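Local atomic coordinates of hypoxanthine-guanine phosphoribosyltransferase (Leishmania tarentolae, PDB entry 1PZM), a protein that probably converts hypoxanthine and guanine to IMP and GMP in purine salvage, transferring the phosphoribosyl group of 5-phosphoribosyl-1-pyrophosphate to the base. Residues Ala38-Lys43 with Tyr169-Ile174; Leu59-Val64 with Ala73-Phe78; Glu89-Ser94 with Gln135-Phe140. All coordinates share one frame; numbering follows the deposited sequence.

Contact 1 (Ala38-Lys43 with Tyr169-Ile174); sequences AKCAKK and YPVITI
Cys40 sends its sulfur from helix 30-48 into the angle between two side chains of strand 169-173, those of Tyr169 and Val171. SG lies 3.9 Å from Tyr169 CB and 4.0 Å from Val171 CG2, so a single polarisable atom serves both neighbours. Its torsion makes this possible: with SG turned opposite the backbone N (chi1 167°), the thiol leaves the helix surface in the direction of the strand. A small, weakly polar side chain suits a buried place where helix and strand come close, the CA atoms of Cys40 and Val171 being 6.6 Å apart.

Tyr169 holds CG beside its own backbone N, at chi1 -56°, and its ring reaches along the helix rather than across it. Cys40 SG is 5.1 Å from the centroid of the Tyr169 ring and 52° off the normal, an oblique sulfur-aromatic contact. The ring also rests on Ile44 and Tyr48, while its hydroxyl bonds to Asp47; tyrosine thus combines an apolar ring with a polar end anchored on the same helix. Val171, branched at CB, gives only CG2 to Cys40 and meets Ala36 and Leu154 as well.

Tyr169 and Val171 are paired through their backbones with strand 148-156, and the contact therefore seats helix 30-48 against the edge of the parallel sheet in the alpha/beta fold of type I phosphoribosyltransferases.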
loop_
_atom_site.group_PDB
_atom_site.type_symbol
_atom_site.label_atom_id
_atom_site.label_comp_id
_atom_site.label_asym_id
_atom_site.label_seq_id
_atom_site.Cartn_x
_atom_site.Cartn_y
_atom_site.Cartn_z
ATOM N N ALA A 38 10.538 -8.866 -9.603
ATOM C CA ALA A 38 11.102 -10.158 -9.136
ATOM C C ALA A 38 12.613 -10.277 -9.319
ATOM O O ALA A 38 13.334 -10.752 -8.415
ATOM C CB ALA A 38 10.365 -11.367 -9.834
ATOM N N LYS A 39 13.097 -9.873 -10.501
ATOM C CA LYS A 39 14.543 -9.880 -10.823
ATOM C C LYS A 39 15.264 -8.887 -9.925
ATOM O O LYS A 39 16.335 -9.193 -9.389
ATOM C CB LYS A 39 14.814 -9.550 -12.310
ATOM C CG LYS A 39 14.371 -10.747 -13.256
ATOM C CD LYS A 39 14.748 -10.416 -14.710
ATOM C CE LYS A 39 14.814 -11.696 -15.537
ATOM N NZ LYS A 39 15.425 -11.540 -16.887
ATOM N N CYS A 40 14.649 -7.713 -9.707
ATOM C CA CYS A 40 15.332 -6.681 -8.902
ATOM C C CYS A 40 15.393 -7.191 -7.446
ATOM O O CYS A 40 16.402 -7.062 -6.770
ATOM C CB CYS A 40 14.594 -5.336 -9.025
ATOM S SG CYS A 40 15.112 -4.085 -7.802
ATOM N N ALA A 41 14.318 -7.811 -6.978
ATOM C CA ALA A 41 14.312 -8.420 -5.633
ATOM C C ALA A 41 15.463 -9.479 -5.478
ATOM O O ALA A 41 16.099 -9.563 -4.412
ATOM C CB ALA A 41 12.979 -9.060 -5.356
ATOM N N LYS A 42 15.727 -10.284 -6.523
ATOM C CA LYS A 42 16.837 -11.217 -6.426
ATOM C C LYS A 42 18.189 -10.483 -6.321
ATOM O O LYS A 42 19.123 -10.947 -5.631
ATOM C CB LYS A 42 16.879 -12.206 -7.619
ATOM C CG LYS A 42 15.644 -13.076 -7.772
ATOM C CD LYS A 42 15.750 -14.015 -9.022
ATOM C CE LYS A 42 14.399 -14.744 -9.169
ATOM N NZ LYS A 42 14.148 -15.781 -8.092
ATOM N N LYS A 43 18.310 -9.370 -7.037
ATOM C CA LYS A 43 19.511 -8.532 -6.938
ATOM C C LYS A 43 19.693 -7.996 -5.490
ATOM O O LYS A 43 20.750 -8.164 -4.885
ATOM C CB LYS A 43 19.422 -7.350 -7.903
ATOM C CG LYS A 43 19.853 -7.534 -9.319
ATOM C CD LYS A 43 19.857 -6.147 -10.031
ATOM C CE LYS A 43 19.979 -6.267 -11.592
ATOM N NZ LYS A 43 19.181 -5.220 -12.370
ATOM N N TYR A 169 18.569 1.180 -7.301
ATOM C CA TYR A 169 17.799 0.147 -8.040
ATOM C C TYR A 169 16.690 0.743 -8.925
ATOM O O TYR A 169 15.520 0.727 -8.559
ATOM C CB TYR A 169 17.234 -0.904 -7.075
ATOM C CG TYR A 169 18.293 -1.581 -6.217
ATOM C CD1 TYR A 169 18.980 -2.732 -6.668
ATOM C CD2 TYR A 169 18.551 -1.121 -4.921
ATOM C CE1 TYR A 169 19.943 -3.328 -5.883
ATOM C CE2 TYR A 169 19.491 -1.722 -4.118
ATOM C CZ TYR A 169 20.178 -2.822 -4.592
ATOM O OH TYR A 169 21.095 -3.433 -3.776
ATOM N N PRO A 170 17.029 1.224 -10.111
ATOM C CA PRO A 170 16.009 1.776 -10.983
ATOM C C PRO A 170 15.491 0.577 -11.792
ATOM O O PRO A 170 16.206 0.067 -12.684
ATOM C CB PRO A 170 16.790 2.710 -11.879
ATOM C CG PRO A 170 18.242 2.156 -11.928
ATOM C CD PRO A 170 18.356 1.192 -10.757
ATOM N N VAL A 171 14.259 0.168 -11.530
ATOM C CA VAL A 171 13.774 -1.098 -12.098
ATOM C C VAL A 171 13.555 -0.960 -13.583
ATOM O O VAL A 171 14.000 -1.781 -14.377
ATOM C CB VAL A 171 12.469 -1.527 -11.400
ATOM C CG1 VAL A 171 12.020 -2.864 -11.951
ATOM C CG2 VAL A 171 12.712 -1.680 -9.905
ATOM N N ILE A 172 12.866 0.102 -13.971
ATOM C CA ILE A 172 12.630 0.340 -15.398
ATOM C C ILE A 172 12.992 1.770 -15.737
ATOM O O ILE A 172 12.587 2.673 -14.999
ATOM C CB ILE A 172 11.147 0.116 -15.729
ATOM C CG1 ILE A 172 10.680 -1.239 -15.169
ATOM C CG2 ILE A 172 10.912 0.254 -17.247
ATOM C CD1 ILE A 172 9.165 -1.498 -15.381
ATOM N N THR A 173 13.732 1.980 -16.837
ATOM C CA THR A 173 14.144 3.334 -17.247
ATOM C C THR A 173 13.289 3.729 -18.434
ATOM O O THR A 173 13.196 2.965 -19.374
ATOM C CB THR A 173 15.641 3.317 -17.613
ATOM O OG1 THR A 173 16.385 3.086 -16.410
ATOM C CG2 THR A 173 16.165 4.738 -18.111
ATOM N N ILE A 174 12.642 4.903 -18.398
ATOM C CA ILE A 174 11.694 5.254 -19.471
ATOM C C ILE A 174 11.909 6.676 -19.891
ATOM O O ILE A 174 12.492 7.463 -19.147
ATOM C CB ILE A 174 10.212 5.164 -19.016
ATOM C CG1 ILE A 174 9.961 6.179 -17.886
ATOM C CG2 ILE A 174 9.829 3.737 -18.614
ATOM C CD1 ILE A 174 8.476 6.296 -17.399
#

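Contact 2 (Leu59-Val64 with Ala73-Phe78); sequences LYLLCV and ADLARF
Leu61, on strand 59-64, reaches to helix 69-81 with its two methyl branches divided between two successive residues. The contact across the segments is wholly apolar. CD1 goes to the helix backbone, 4.0 Å from Ala76 CA, with Ala76 CB at 4.1 Å; CD2 meets a methyl of Leu75, 4.3 Å separating Leu61 CD2 from Leu75 CD2. CG lies opposite the carbonyl carbon of Leu61 (chi1 -63°), and chi2 of 175° extends the chain towards CD1, which brings that methyl to the helix surface. Alanine fits here because its single methyl lets the leucine approach the main chain, and a branched leucine beside it fills the flank.

Strand 59-64, helix 69-81 and strand 86-91 form a beta-alpha-beta unit of the phosphoribosyltransferase core, and Leu61 lies on the side of the sheet that this crossover helix covers. Leu79, one turn beyond Leu75, also packs on Leu61.

The polar bonds of the helix lie on Asp74 and Arg77. Arg77 NE gives a hydrogen bond of 2.9 Å to Ala73 O, approaching from above the carbonyl plane (51° out of it), and Arg77 NH2 forms with Asp74 OD1 a salt bridge of 2.8 Å whose hydrogen bond is bent and weak. Asp74 OD2 also bonds Tyr182 and Trp34. Asp74 and Arg77 exchange salt bridges with Arg77 and Asp74 of the second subunit, a reciprocal pairing that gives both buried charges a further partner across the dimer interface.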
loop_
_atom_site.group_PDB
_atom_site.type_symbol
_atom_site.label_atom_id
_atom_site.label_comp_id
_atom_site.label_asym_id
_atom_site.label_seq_id
_atom_site.Cartn_x
_atom_site.Cartn_y
_atom_site.Cartn_z
ATOM N N LEU A 59 15.615 -5.424 6.389
ATOM C CA LEU A 59 15.551 -4.303 5.427
ATOM C C LEU A 59 14.278 -3.552 5.688
ATOM O O LEU A 59 13.175 -4.137 5.606
ATOM C CB LEU A 59 15.433 -4.816 4.008
ATOM C CG LEU A 59 15.499 -3.801 2.868
ATOM C CD1 LEU A 59 16.706 -2.917 3.011
ATOM C CD2 LEU A 59 15.579 -4.601 1.539
ATOM N N TYR A 60 14.432 -2.279 6.020
ATOM C CA TYR A 60 13.298 -1.399 6.187
ATOM C C TYR A 60 12.930 -0.825 4.852
ATOM O O TYR A 60 13.745 -0.098 4.257
ATOM C CB TYR A 60 13.641 -0.255 7.137
ATOM C CG TYR A 60 13.551 -0.653 8.585
ATOM C CD1 TYR A 60 14.600 -1.355 9.207
ATOM C CD2 TYR A 60 12.421 -0.300 9.361
ATOM C CE1 TYR A 60 14.498 -1.687 10.595
ATOM C CE2 TYR A 60 12.320 -0.634 10.733
ATOM C CZ TYR A 60 13.367 -1.321 11.315
ATOM O OH TYR A 60 13.291 -1.648 12.620
ATOM N N LEU A 61 11.701 -1.096 4.408
ATOM C CA LEU A 61 11.210 -0.460 3.175
ATOM C C LEU A 61 10.478 0.804 3.617
ATOM O O LEU A 61 9.521 0.722 4.423
ATOM C CB LEU A 61 10.262 -1.399 2.413
ATOM C CG LEU A 61 10.857 -2.729 1.877
ATOM C CD1 LEU A 61 9.775 -3.603 1.270
ATOM C CD2 LEU A 61 11.971 -2.474 0.872
ATOM N N LEU A 62 10.947 1.953 3.122
ATOM C CA LEU A 62 10.349 3.258 3.399
ATOM C C LEU A 62 9.466 3.681 2.223
ATOM O O LEU A 62 9.975 4.197 1.172
ATOM C CB LEU A 62 11.449 4.317 3.739
ATOM C CG LEU A 62 11.885 4.282 5.235
ATOM C CD1 LEU A 62 12.161 2.866 5.896
ATOM C CD2 LEU A 62 13.114 5.156 5.441
ATOM N N CYS A 63 8.154 3.439 2.384
ATOM C CA CYS A 63 7.215 3.670 1.286
ATOM C C CYS A 63 6.834 5.165 1.145
ATOM O O CYS A 63 6.304 5.772 2.075
ATOM C CB CYS A 63 5.962 2.800 1.460
ATOM S SG CYS A 63 4.582 3.262 0.416
ATOM N N VAL A 64 7.151 5.764 -0.005
ATOM C CA VAL A 64 6.859 7.176 -0.197
ATOM C C VAL A 64 5.416 7.314 -0.682
ATOM O O VAL A 64 5.113 7.062 -1.833
ATOM C CB VAL A 64 7.832 7.872 -1.159
ATOM C CG1 VAL A 64 7.524 9.417 -1.224
ATOM C CG2 VAL A 64 9.285 7.670 -0.710
ATOM N N ALA A 73 3.738 -2.812 -1.829
ATOM C CA ALA A 73 3.009 -4.043 -1.496
ATOM C C ALA A 73 3.547 -5.212 -2.288
ATOM O O ALA A 73 3.647 -6.322 -1.753
ATOM C CB ALA A 73 1.542 -3.873 -1.809
ATOM N N ASP A 74 3.829 -4.977 -3.576
ATOM C CA ASP A 74 4.257 -6.080 -4.462
ATOM C C ASP A 74 5.774 -6.376 -4.251
ATOM O O ASP A 74 6.179 -7.506 -4.117
ATOM C CB ASP A 74 4.011 -5.656 -5.924
ATOM C CG ASP A 74 2.523 -5.675 -6.310
ATOM O OD1 ASP A 74 1.640 -5.979 -5.426
ATOM O OD2 ASP A 74 2.158 -5.398 -7.496
ATOM N N LEU A 75 6.601 -5.333 -4.176
ATOM C CA LEU A 75 8.037 -5.533 -3.910
ATOM C C LEU A 75 8.238 -6.247 -2.584
ATOM O O LEU A 75 9.094 -7.121 -2.511
ATOM C CB LEU A 75 8.801 -4.211 -3.895
ATOM C CG LEU A 75 10.270 -4.222 -3.457
ATOM C CD1 LEU A 75 11.273 -5.010 -4.416
ATOM C CD2 LEU A 75 10.777 -2.714 -3.230
ATOM N N ALA A 76 7.485 -5.850 -1.532
ATOM C CA ALA A 76 7.563 -6.582 -0.256
ATOM C C ALA A 76 7.404 -8.097 -0.430
ATOM O O ALA A 76 8.173 -8.862 0.131
ATOM C CB ALA A 76 6.551 -6.062 0.839
ATOM N N ARG A 77 6.402 -8.510 -1.203
ATOM C CA ARG A 77 6.158 -9.936 -1.451
ATOM C C ARG A 77 7.214 -10.658 -2.324
ATOM O O ARG A 77 7.580 -11.775 -2.050
ATOM C CB ARG A 77 4.743 -10.150 -1.979
ATOM C CG ARG A 77 3.661 -9.832 -0.916
ATOM C CD ARG A 77 2.277 -9.836 -1.476
ATOM N NE ARG A 77 1.931 -8.621 -2.225
ATOM C CZ ARG A 77 0.660 -8.420 -2.621
ATOM N NH1 ARG A 77 -0.321 -9.343 -2.281
ATOM N NH2 ARG A 77 0.333 -7.336 -3.308
ATOM N N PHE A 78 7.732 -10.009 -3.346
ATOM C CA PHE A 78 8.912 -10.525 -4.049
ATOM C C PHE A 78 10.166 -10.691 -3.164
ATOM O O PHE A 78 10.934 -11.663 -3.311
ATOM C CB PHE A 78 9.225 -9.645 -5.300
ATOM C CG PHE A 78 8.190 -9.795 -6.387
ATOM C CD1 PHE A 78 7.457 -8.694 -6.820
ATOM C CD2 PHE A 78 7.901 -11.075 -6.910
ATOM C CE1 PHE A 78 6.438 -8.859 -7.795
ATOM C CE2 PHE A 78 6.890 -11.271 -7.855
ATOM C CZ PHE A 78 6.143 -10.135 -8.309
#

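Contact 3 (Glu89-Ser94 with Gln135-Phe140); sequences EFICAS and QYLMRF
Ile91 and Leu137 reach toward each other tip to tip, joining strand 86-91 to helix 132-142 in the alpha/beta core of the phosphoribosyltransferase fold. This helix follows directly on the loop that in this family holds the nucleotide phosphate, and here residues from Asp126 to Thr133 line the pocket of bound GMP. Leu137 is thus a helix turn past Thr133, its side chain about 8 Å from the nucleotide.

The apolar contact converges on one methyl. Leu137 CD2 lies 4.0 Å from Ile91 CD1 and 3.9 Å from Ala93 CB, touching the strand residue and the one two places on, where the chain has passed into a loop. Since Cys92 between them points its CB away from the helix, the alternation of the extended chain sets Ile91 and Ala93 on the same side. Ile91 has CG1 between its backbone N and carbonyl carbon, chi1 69°, and then runs out extended to CD1. This long reach suits isoleucine to a helix whose backbone stays well back: even the nearest CA pair, Ala93 and Leu137, is 8.0 Å apart. At Ala93 the chain itself comes nearer, and a lone methyl suffices.

Further apolar neighbours lie around the pair. Val64 of strand 59-64 packs on both Ile91 and Leu137, and Leu123 of strand 120-125 on Ile91. Phe90, whose side chain leaves the strand on the face opposite Ile91, makes an edge-to-face (T-shaped) contact with Phe69 of the second subunit.

Within the helix, Arg139 NH2 donates to Gln135 OE1 at 3.2 Å over an almost straight N-H...O angle of 170°; the oxygen lies in the guanidinium plane, whereas the donor sits 59° out of the amide carbonyl plane.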
loop_
_atom_site.group_PDB
_atom_site.type_symbol
_atom_site.label_atom_id
_atom_site.label_comp_id
_atom_site.label_asym_id
_atom_site.label_seq_id
_atom_site.Cartn_x
_atom_site.Cartn_y
_atom_site.Cartn_z
ATOM N N GLU A 89 7.758 1.031 6.635
ATOM C CA GLU A 89 7.464 2.376 7.174
ATOM C C GLU A 89 6.819 3.171 6.052
ATOM O O GLU A 89 7.049 2.900 4.863
ATOM C CB GLU A 89 8.737 3.127 7.621
ATOM C CG GLU A 89 9.413 2.577 8.865
ATOM C CD GLU A 89 8.535 2.559 10.132
ATOM O OE1 GLU A 89 7.553 3.348 10.277
ATOM O OE2 GLU A 89 8.827 1.707 10.999
ATOM N N PHE A 90 6.001 4.124 6.447
ATOM C CA PHE A 90 5.295 4.972 5.514
ATOM C C PHE A 90 5.693 6.448 5.714
ATOM O O PHE A 90 5.585 7.002 6.796
ATOM C CB PHE A 90 3.796 4.741 5.682
ATOM C CG PHE A 90 3.373 3.338 5.274
ATOM C CD1 PHE A 90 3.114 3.034 3.930
ATOM C CD2 PHE A 90 3.300 2.327 6.207
ATOM C CE1 PHE A 90 2.768 1.749 3.531
ATOM C CE2 PHE A 90 2.903 1.013 5.832
ATOM C CZ PHE A 90 2.677 0.715 4.491
ATOM N N ILE A 91 6.162 7.072 4.649
ATOM C CA ILE A 91 6.525 8.459 4.748
ATOM C C ILE A 91 5.698 9.356 3.808
ATOM O O ILE A 91 5.139 8.915 2.813
ATOM C CB ILE A 91 8.093 8.662 4.634
ATOM C CG1 ILE A 91 8.622 8.357 3.251
ATOM C CG2 ILE A 91 8.837 7.743 5.615
ATOM C CD1 ILE A 91 10.123 8.750 3.064
ATOM N N CYS A 92 5.644 10.634 4.133
ATOM C CA CYS A 92 4.822 11.596 3.398
ATOM C C CYS A 92 5.414 13.030 3.536
ATOM O O CYS A 92 5.407 13.613 4.636
ATOM C CB CYS A 92 3.395 11.529 3.930
ATOM S SG CYS A 92 2.168 12.424 2.975
ATOM N N ALA A 93 5.958 13.539 2.412
ATOM C CA ALA A 93 6.516 14.888 2.247
ATOM C C ALA A 93 5.594 15.829 1.420
ATOM O O ALA A 93 5.375 17.017 1.794
ATOM C CB ALA A 93 7.907 14.802 1.578
ATOM N N SER A 94 5.077 15.308 0.293
ATOM C CA SER A 94 4.238 16.090 -0.631
ATOM C C SER A 94 2.889 15.418 -0.913
ATOM O O SER A 94 2.832 14.435 -1.656
ATOM N N GLN A 135 15.921 13.694 -3.569
ATOM C CA GLN A 135 17.126 14.258 -2.975
ATOM C C GLN A 135 16.824 14.730 -1.553
ATOM O O GLN A 135 17.611 14.504 -0.622
ATOM C CB GLN A 135 17.687 15.421 -3.821
ATOM C CG GLN A 135 18.923 16.150 -3.199
ATOM C CD GLN A 135 19.402 17.332 -4.017
ATOM O OE1 GLN A 135 20.576 17.381 -4.439
ATOM N NE2 GLN A 135 18.517 18.291 -4.246
ATOM N N TYR A 136 15.687 15.399 -1.387
ATOM C CA TYR A 136 15.300 15.911 -0.071
ATOM C C TYR A 136 15.152 14.720 0.889
ATOM O O TYR A 136 15.681 14.727 2.017
ATOM C CB TYR A 136 13.968 16.663 -0.156
ATOM C CG TYR A 136 13.396 17.090 1.195
ATOM C CD1 TYR A 136 13.882 18.212 1.856
ATOM C CD2 TYR A 136 12.365 16.362 1.806
ATOM C CE1 TYR A 136 13.368 18.590 3.079
ATOM C CE2 TYR A 136 11.845 16.743 3.038
ATOM C CZ TYR A 136 12.354 17.852 3.658
ATOM O OH TYR A 136 11.838 18.244 4.866
ATOM N N LEU A 137 14.453 13.694 0.424
ATOM C CA LEU A 137 14.120 12.584 1.311
ATOM C C LEU A 137 15.399 11.879 1.736
ATOM O O LEU A 137 15.527 11.452 2.883
ATOM C CB LEU A 137 13.165 11.586 0.627
ATOM C CG LEU A 137 11.729 12.060 0.389
ATOM C CD1 LEU A 137 10.945 11.017 -0.446
ATOM C CD2 LEU A 137 10.995 12.356 1.683
ATOM N N MET A 138 16.320 11.739 0.786
ATOM C CA MET A 138 17.599 11.092 1.035
ATOM C C MET A 138 18.365 11.831 2.117
ATOM O O MET A 138 18.708 11.226 3.141
ATOM C CB MET A 138 18.421 10.976 -0.245
ATOM C CG MET A 138 17.888 9.877 -1.219
ATOM S SD MET A 138 18.929 9.733 -2.720
ATOM C CE MET A 138 20.590 9.331 -2.040
ATOM N N ARG A 139 18.573 13.137 1.920
ATOM C CA ARG A 139 19.268 13.987 2.891
ATOM C C ARG A 139 18.607 13.847 4.250
ATOM O O ARG A 139 19.281 13.735 5.288
ATOM C CB ARG A 139 19.238 15.474 2.474
ATOM C CG ARG A 139 19.928 15.805 1.138
ATOM C CD ARG A 139 20.223 17.314 0.868
ATOM N NE ARG A 139 20.851 17.452 -0.457
ATOM C CZ ARG A 139 22.162 17.494 -0.682
ATOM N NH1 ARG A 139 23.035 17.468 0.327
ATOM N NH2 ARG A 139 22.611 17.599 -1.926
ATOM N N PHE A 140 17.280 13.865 4.239
ATOM C CA PHE A 140 16.546 13.819 5.459
ATOM C C PHE A 140 16.688 12.464 6.187
ATOM O O PHE A 140 16.804 12.439 7.413
ATOM C CB PHE A 140 15.102 14.185 5.195
ATOM C CG PHE A 140 14.255 14.195 6.434
ATOM C CD1 PHE A 140 14.088 15.362 7.160
ATOM C CD2 PHE A 140 13.622 13.031 6.865
ATOM C CE1 PHE A 140 13.290 15.375 8.312
ATOM C CE2 PHE A 140 12.830 13.025 8.013
ATOM C CZ PHE A 140 12.657 14.202 8.744
#

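Overall arrangement
From the N terminus, helix 30-48 supplies the first half of contact 1, whose loop closes only at strand 169-173, some 125 residues later. Contact 2 and contact 3 are both nested within that loop and follow one another in series: contact 2 closes over the short turn from strand 59-64 to helix 69-81, and contact 3 then spans from strand 86-91 to helix 132-142. All three reach the same parallel sheet. Contacts 1 and 2 meet where Ala38 and Ala41 pack on Phe78, bringing two helices together; contacts 2 and 3 are joined by probable backbone hydrogen bonds between strands 59-64 and 86-91. Contacts 1 and 3 lie on opposite sides of the chain's centre.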